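Local coordinates for protein yahD a copper inducible hydrolase (Lactococcus lactis subsp. lactis, PDB 3OG9), which is a copper-inducible protein of the alpha/beta hydrolase fold, probably a hydrolase, and binds D-malate in its pocket, at residues S78-E81 with E82-L86; T87-V90 with S91-E95. One frame throughout, in Å; residues are numbered along the deposited sequence.

Interaction 1 of 2, residues S78-E81 with E82-L86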
ATOM      1  N   SER A  78       2.055  -0.882 -17.488  1.00  8.31           N
ATOM      2  CA  SER A  78       0.802  -0.547 -16.815  1.00  7.85           C
ATOM      3  C   SER A  78       1.091  -0.028 -15.425  1.00  7.75           C
ATOM      4  O   SER A  78       0.517   0.983 -15.034  1.00  7.82           O
ATOM      5  CB  SER A  78      -0.141  -1.748 -16.745  1.00  7.80           C
ATOM      6  OG  SER A  78      -1.341  -1.454 -16.042  1.00  8.71           O
ATOM      7  N   LEU A  79       1.957  -0.723 -14.689  1.00  7.45           N
ATOM      8  CA  LEU A  79       2.323  -0.302 -13.335  1.00  8.07           C
ATOM      9  C   LEU A  79       2.806   1.125 -13.379  1.00  7.78           C
ATOM     10  O   LEU A  79       2.409   1.956 -12.572  1.00  8.21           O
ATOM     11  CB  LEU A  79       3.382  -1.243 -12.708  1.00  7.17           C
ATOM     12  CG  LEU A  79       3.964  -0.839 -11.344  1.00  7.41           C
ATOM     13  CD1 LEU A  79       2.872  -0.813 -10.273  1.00  7.63           C
ATOM     14  CD2 LEU A  79       5.171  -1.706 -10.941  1.00  9.12           C
ATOM     15  N   ASP A  80       3.662   1.430 -14.347  1.00  7.48           N
ATOM     16  CA  ASP A  80       4.227   2.786 -14.430  1.00  8.92           C
ATOM     17  C   ASP A  80       3.137   3.816 -14.764  1.00  8.57           C
ATOM     18  O   ASP A  80       3.049   4.857 -14.104  1.00  9.65           O
ATOM     19  CB  ASP A  80       5.380   2.817 -15.453  1.00  8.75           C
ATOM     20  CG  ASP A  80       6.061   4.182 -15.520  1.00 13.92           C
ATOM     21  OD1 ASP A  80       6.362   4.778 -14.447  1.00 16.48           O
ATOM     22  OD2 ASP A  80       6.247   4.654 -16.658  1.00 15.49           O
ATOM     23  N   GLU A  81       2.272   3.500 -15.733  1.00  8.48           N
ATOM     24  CA  GLU A  81       1.208   4.429 -16.134  1.00  9.35           C
ATOM     25  C   GLU A  81       0.215   4.687 -14.983  1.00  8.66           C
ATOM     26  O   GLU A  81      -0.177   5.836 -14.721  1.00  8.51           O
ATOM     27  CB  GLU A  81       0.468   3.927 -17.376  1.00  9.95           C
ATOM     28  CG  GLU A  81       1.332   3.953 -18.635  1.00 15.60           C
ATOM     29  CD  GLU A  81       0.897   2.915 -19.684  0.50 17.72           C
ATOM     30  OE1 GLU A  81      -0.260   2.437 -19.634  0.50 18.29           O
ATOM     31  OE2 GLU A  81       1.723   2.574 -20.564  0.50 19.49           O
ATOM     32  N   GLU A  82      -0.176   3.620 -14.285  1.00  8.66           N
ATOM     33  CA  GLU A  82      -1.231   3.742 -13.257  1.00  8.93           C
ATOM     34  C   GLU A  82      -0.685   4.408 -12.011  1.00  9.04           C
ATOM     35  O   GLU A  82      -1.409   5.155 -11.329  1.00  8.58           O
ATOM     36  CB  GLU A  82      -1.842   2.390 -12.905  1.00  9.33           C
ATOM     37  CG  GLU A  82      -2.632   1.763 -14.061  1.00 11.28           C
ATOM     38  CD  GLU A  82      -3.788   2.647 -14.513  1.00 15.47           C
ATOM     39  OE1 GLU A  82      -4.585   3.136 -13.674  1.00 16.20           O
ATOM     40  OE2 GLU A  82      -3.884   2.882 -15.731  1.00 18.99           O
ATOM     41  N   THR A  83       0.590   4.174 -11.719  1.00  8.28           N
ATOM     42  CA  THR A  83       1.187   4.885 -10.576  1.00  8.95           C
ATOM     43  C   THR A  83       1.401   6.393 -10.846  1.00  9.28           C
ATOM     44  O   THR A  83       1.303   7.198  -9.922  1.00  7.72           O
ATOM     45  CB  THR A  83       2.432   4.227 -10.012  1.00  9.46           C
ATOM     46  OG1 THR A  83       3.433   4.090 -11.023  1.00  8.73           O
ATOM     47  CG2 THR A  83       2.078   2.834  -9.394  1.00  9.26           C
ATOM     48  N   ASP A  84       1.643   6.771 -12.099  1.00  9.89           N
ATOM     49  CA  ASP A  84       1.654   8.212 -12.466  1.00  9.98           C
ATOM     50  C   ASP A  84       0.269   8.785 -12.259  1.00  9.69           C
ATOM     51  O   ASP A  84       0.101   9.880 -11.685  1.00  8.70           O
ATOM     52  CB  ASP A  84       2.083   8.434 -13.906  1.00 10.86           C
ATOM     53  CG  ASP A  84       3.588   8.315 -14.101  1.00 12.95           C
ATOM     54  OD1 ASP A  84       4.343   8.169 -13.122  1.00 16.32           O
ATOM     55  OD2 ASP A  84       3.999   8.337 -15.261  1.00 16.68           O
ATOM     56  N   TRP A  85      -0.736   8.035 -12.702  1.00  9.74           N
ATOM     57  CA  TRP A  85      -2.120   8.460 -12.547  1.00  9.18           C
ATOM     58  C   TRP A  85      -2.495   8.589 -11.072  1.00  8.65           C
ATOM     59  O   TRP A  85      -3.047   9.613 -10.650  1.00  6.82           O
ATOM     60  CB  TRP A  85      -3.096   7.493 -13.240  1.00 10.88           C
ATOM     61  CG  TRP A  85      -4.515   7.872 -12.850  1.00 12.27           C
ATOM     62  CD1 TRP A  85      -5.251   8.904 -13.341  1.00 14.26           C
ATOM     63  CD2 TRP A  85      -5.299   7.266 -11.824  1.00 13.65           C
ATOM     64  NE1 TRP A  85      -6.487   8.949 -12.716  1.00 15.80           N
ATOM     65  CE2 TRP A  85      -6.530   7.955 -11.774  1.00 13.64           C
ATOM     66  CE3 TRP A  85      -5.098   6.176 -10.968  1.00 12.68           C
ATOM     67  CZ2 TRP A  85      -7.543   7.598 -10.898  1.00 13.78           C
ATOM     68  CZ3 TRP A  85      -6.108   5.823 -10.100  1.00 14.29           C
ATOM     69  CH2 TRP A  85      -7.315   6.543 -10.066  1.00 12.64           C
ATOM     70  N   LEU A  86      -2.152   7.562 -10.282  1.00  8.04           N
ATOM     71  CA  LEU A  86      -2.519   7.557  -8.878  1.00  9.30           C
ATOM     72  C   LEU A  86      -1.815   8.670  -8.082  1.00  8.40           C
ATOM     73  O   LEU A  86      -2.426   9.295  -7.260  1.00  8.60           O
ATOM     74  CB  LEU A  86      -2.253   6.180  -8.240  1.00  8.54           C
ATOM     75  CG  LEU A  86      -2.707   5.960  -6.783  1.00  9.64           C
ATOM     76  CD1 LEU A  86      -4.171   6.257  -6.580  1.00  7.54           C
ATOM     77  CD2 LEU A  86      -2.389   4.518  -6.366  1.00  9.95           C
TER
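Thr83 and Leu79 meet one turn apart on helix 76-97, where two groups of the threonine close on one carbonyl. Leu79 O accepts the backbone N-H of Thr83 at 3.0 Å. Thr83 OG1 lies 2.8 Å from the same Leu79 O. With chi1 at 58°, OG1 sits between the backbone N and the carbonyl carbon, turned back over the preceding turn. CG2 then falls against CD1 of Leu79, at 3.8 Å, on the buried side beside helix 111-121. The next backbone bonds run from Asp84 N to Asp80 O and from Trp85 N to Glu81 O. Before them, Glu82 N reaches Ser78 O at 2.8 Å.

Asp80 and Asp84 bring like charges together, OD1 to OD1 4.2 Å, with carboxylate planes 69° apart. Lys124 answers both: its NZ forms salt bridges to each OD1 and also bonds to Thr83 OG1. On another side of the helix, Ser78 OG is held by the backbone N of Lys62, and Glu82 OE1 by Arg51, which also makes a cation-pi contact with Trp85. A valine in place of Thr83 removes the hydroxyl, and Lys124 NZ would probably be held less firmly, by the two carboxylates without a third oxygen. One lysine thus bridges successive turns, and its charge probably offsets the repulsion between the paired carboxylates.

Interaction 2 of 2, residues T87-V90 with S91-E95; sequences TDEV and SLLAE
Two torsions bring Glu89 against Leu92 and Leu93: chi1 of -164° swings CG to the side opposite the backbone N, and a bend at chi2 (69°) carries the carboxylate forward to the leucines of the next turn. This is the i to i+3 and i+4 spacing of an alpha-helix, here the later part of helix 76-97 in the alpha/beta hydrolase fold. CG of Glu89 touches CD1 of Leu93 at 4.0 Å. OE2 comes as near to CD2 of Leu92, also 4.0 Å. The carboxylate has a polar partner too, because OE2 is hydrogen-bonded to Thr5 OG1. Leu93 lies against Leu46 and Ile48 of strand 45-48, and Val90 also packs on Ile48. Ala94 brings its CB to 3.2 Å from Val90 O and leans on Val101. Leu93, Val90 and Ala94 are buried, whereas Leu92 and Ser91 are exposed.

Each carbonyl from Thr87 to Val90 accepts the N-H four residues on. The bond from Leu93 N to Glu89 O measures 2.9 Å. Asp88 OD1 accepts a hydrogen bond from water 2, whose link to Ser91 OG is weak. Water 1 bridges the turn more firmly: it donates to Thr87 O at 3.0 Å and is hydrogen-bonded to Ser91 OG at 2.8 Å.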
ATOM      1  N   THR A  87      -0.531   8.894  -8.335  0.70  9.67           N
ATOM      2  CA  THR A  87       0.161   9.988  -7.639  0.70 10.23           C
ATOM      3  C   THR A  87      -0.523  11.337  -7.939  0.70  9.48           C
ATOM      4  O   THR A  87      -0.747  12.138  -7.036  0.70  8.85           O
ATOM      5  CB  THR A  87       1.710  10.000  -7.881  0.70 11.21           C
ATOM      6  OG1 THR A  87       2.297  11.131  -7.212  0.70 10.30           O
ATOM      7  CG2 THR A  87       2.037  10.071  -9.336  0.70 12.92           C
ATOM      8  N   ASP A  88      -0.923  11.547  -9.192  1.00  9.33           N
ATOM      9  CA  ASP A  88      -1.540  12.812  -9.603  1.00  9.85           C
ATOM     10  C   ASP A  88      -2.929  12.896  -8.976  1.00  9.15           C
ATOM     11  O   ASP A  88      -3.353  13.949  -8.520  1.00  8.55           O
ATOM     12  CB  ASP A  88      -1.612  12.949 -11.130  1.00 10.42           C
ATOM     13  CG  ASP A  88      -0.249  13.245 -11.757  1.00 15.13           C
ATOM     14  OD1 ASP A  88       0.703  13.615 -11.030  1.00 18.18           O
ATOM     15  OD2 ASP A  88      -0.124  13.056 -12.988  1.00 19.29           O
ATOM     16  N   GLU A  89      -3.620  11.763  -8.915  1.00  8.65           N
ATOM     17  CA  GLU A  89      -4.943  11.711  -8.326  1.00  7.63           C
ATOM     18  C   GLU A  89      -4.892  11.980  -6.826  1.00  7.91           C
ATOM     19  O   GLU A  89      -5.749  12.701  -6.296  1.00  7.39           O
ATOM     20  CB  GLU A  89      -5.610  10.357  -8.601  1.00  9.09           C
ATOM     21  CG  GLU A  89      -7.125  10.341  -8.375  1.00 11.12           C
ATOM     22  CD  GLU A  89      -7.892  11.189  -9.425  1.00 17.71           C
ATOM     23  OE1 GLU A  89      -7.270  11.584 -10.447  1.00 15.62           O
ATOM     24  OE2 GLU A  89      -9.102  11.474  -9.208  1.00 17.83           O
ATOM     25  N   VAL A  90      -3.910  11.409  -6.137  1.00  7.05           N
ATOM     26  CA  VAL A  90      -3.727  11.690  -4.716  1.00  7.21           C
ATOM     27  C   VAL A  90      -3.512  13.189  -4.476  1.00  8.11           C
ATOM     28  O   VAL A  90      -4.127  13.758  -3.584  1.00  7.88           O
ATOM     29  CB  VAL A  90      -2.556  10.850  -4.098  1.00  6.82           C
ATOM     30  CG1 VAL A  90      -2.200  11.355  -2.723  1.00  8.08           C
ATOM     31  CG2 VAL A  90      -2.954   9.350  -4.059  1.00  5.77           C
ATOM     32  N   SER A  91      -2.653  13.814  -5.271  1.00  9.21           N
ATOM     33  CA  SER A  91      -2.362  15.236  -5.124  1.00 11.68           C
ATOM     34  C   SER A  91      -3.615  16.064  -5.379  1.00 12.23           C
ATOM     35  O   SER A  91      -3.882  17.050  -4.662  1.00 12.07           O
ATOM     36  CB  SER A  91      -1.267  15.636  -6.085  1.00 11.03           C
ATOM     37  OG  SER A  91       0.007  15.253  -5.593  1.00 15.79           O
ATOM     38  N   LEU A  92      -4.400  15.655  -6.379  1.00 13.03           N
ATOM     39  CA  LEU A  92      -5.625  16.402  -6.743  1.00 13.07           C
ATOM     40  C   LEU A  92      -6.709  16.299  -5.670  1.00 12.63           C
ATOM     41  O   LEU A  92      -7.414  17.295  -5.335  1.00 11.77           O
ATOM     42  CB  LEU A  92      -6.127  15.915  -8.105  1.00 13.92           C
ATOM     43  CG  LEU A  92      -7.413  16.404  -8.761  1.00 16.33           C
ATOM     44  CD1 LEU A  92      -7.190  16.612 -10.277  1.00 20.73           C
ATOM     45  CD2 LEU A  92      -8.493  15.396  -8.560  1.00 18.13           C
ATOM     46  N   LEU A  93      -6.863  15.105  -5.109  1.00 11.39           N
ATOM     47  CA  LEU A  93      -7.895  14.915  -4.080  1.00 11.60           C
ATOM     48  C   LEU A  93      -7.449  15.462  -2.754  1.00 12.19           C
ATOM     49  O   LEU A  93      -8.289  15.878  -1.937  1.00 12.40           O
ATOM     50  CB  LEU A  93      -8.299  13.443  -3.971  1.00 11.14           C
ATOM     51  CG  LEU A  93      -8.988  12.904  -5.234  1.00 11.91           C
ATOM     52  CD1 LEU A  93      -9.257  11.389  -5.141  1.00 10.95           C
ATOM     53  CD2 LEU A  93     -10.273  13.677  -5.568  1.00 11.98           C
ATOM     54  N   ALA A  94      -6.137  15.480  -2.522  1.00 12.82           N
ATOM     55  CA  ALA A  94      -5.605  16.109  -1.273  1.00 14.46           C
ATOM     56  C   ALA A  94      -5.859  17.618  -1.314  1.00 15.66           C
ATOM     57  O   ALA A  94      -6.229  18.236  -0.320  1.00 16.14           O
ATOM     58  CB  ALA A  94      -4.138  15.816  -1.094  1.00 13.91           C
ATOM     59  N   GLU A  95      -5.664  18.186  -2.498  1.00 17.96           N
ATOM     60  CA  GLU A  95      -6.067  19.541  -2.823  1.00 19.78           C
ATOM     61  C   GLU A  95      -7.547  19.815  -2.508  1.00 20.14           C
ATOM     62  O   GLU A  95      -7.876  20.707  -1.701  1.00 20.41           O
ATOM     63  CB  GLU A  95      -5.820  19.745  -4.315  1.00 21.03           C
ATOM     64  CG  GLU A  95      -4.689  20.620  -4.583  1.00 25.31           C
ATOM     65  CD  GLU A  95      -5.063  22.029  -4.201  1.00 32.37           C
ATOM     66  OE1 GLU A  95      -4.479  22.564  -3.214  1.00 31.74           O
ATOM     67  OE2 GLU A  95      -5.974  22.572  -4.878  1.00 33.86           O
TER
HETATM   68  O   HOH W   1       0.893  12.726  -4.645  1.00 24.99           O
HETATM   69  O   HOH W   2       1.613  14.414  -8.529  1.00 27.35           O

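Interactions 1 and 2 follow one another along helix 76-97, with centres 13 Å apart. Leu86 and Thr87 adjoin at the junction. Ile48 of strand 45-48 is a shared neighbour, touched by Trp85 and Leu86 in interaction 1 and by Val90 and Leu93 in interaction 2. Interaction 1 is the one near the pocket. The side chain of Leu79 is about 8 Å from the bound D-malate and about 7 Å from those of Asn111 and Asn114, which bind it. Interaction 2 lies away from that site.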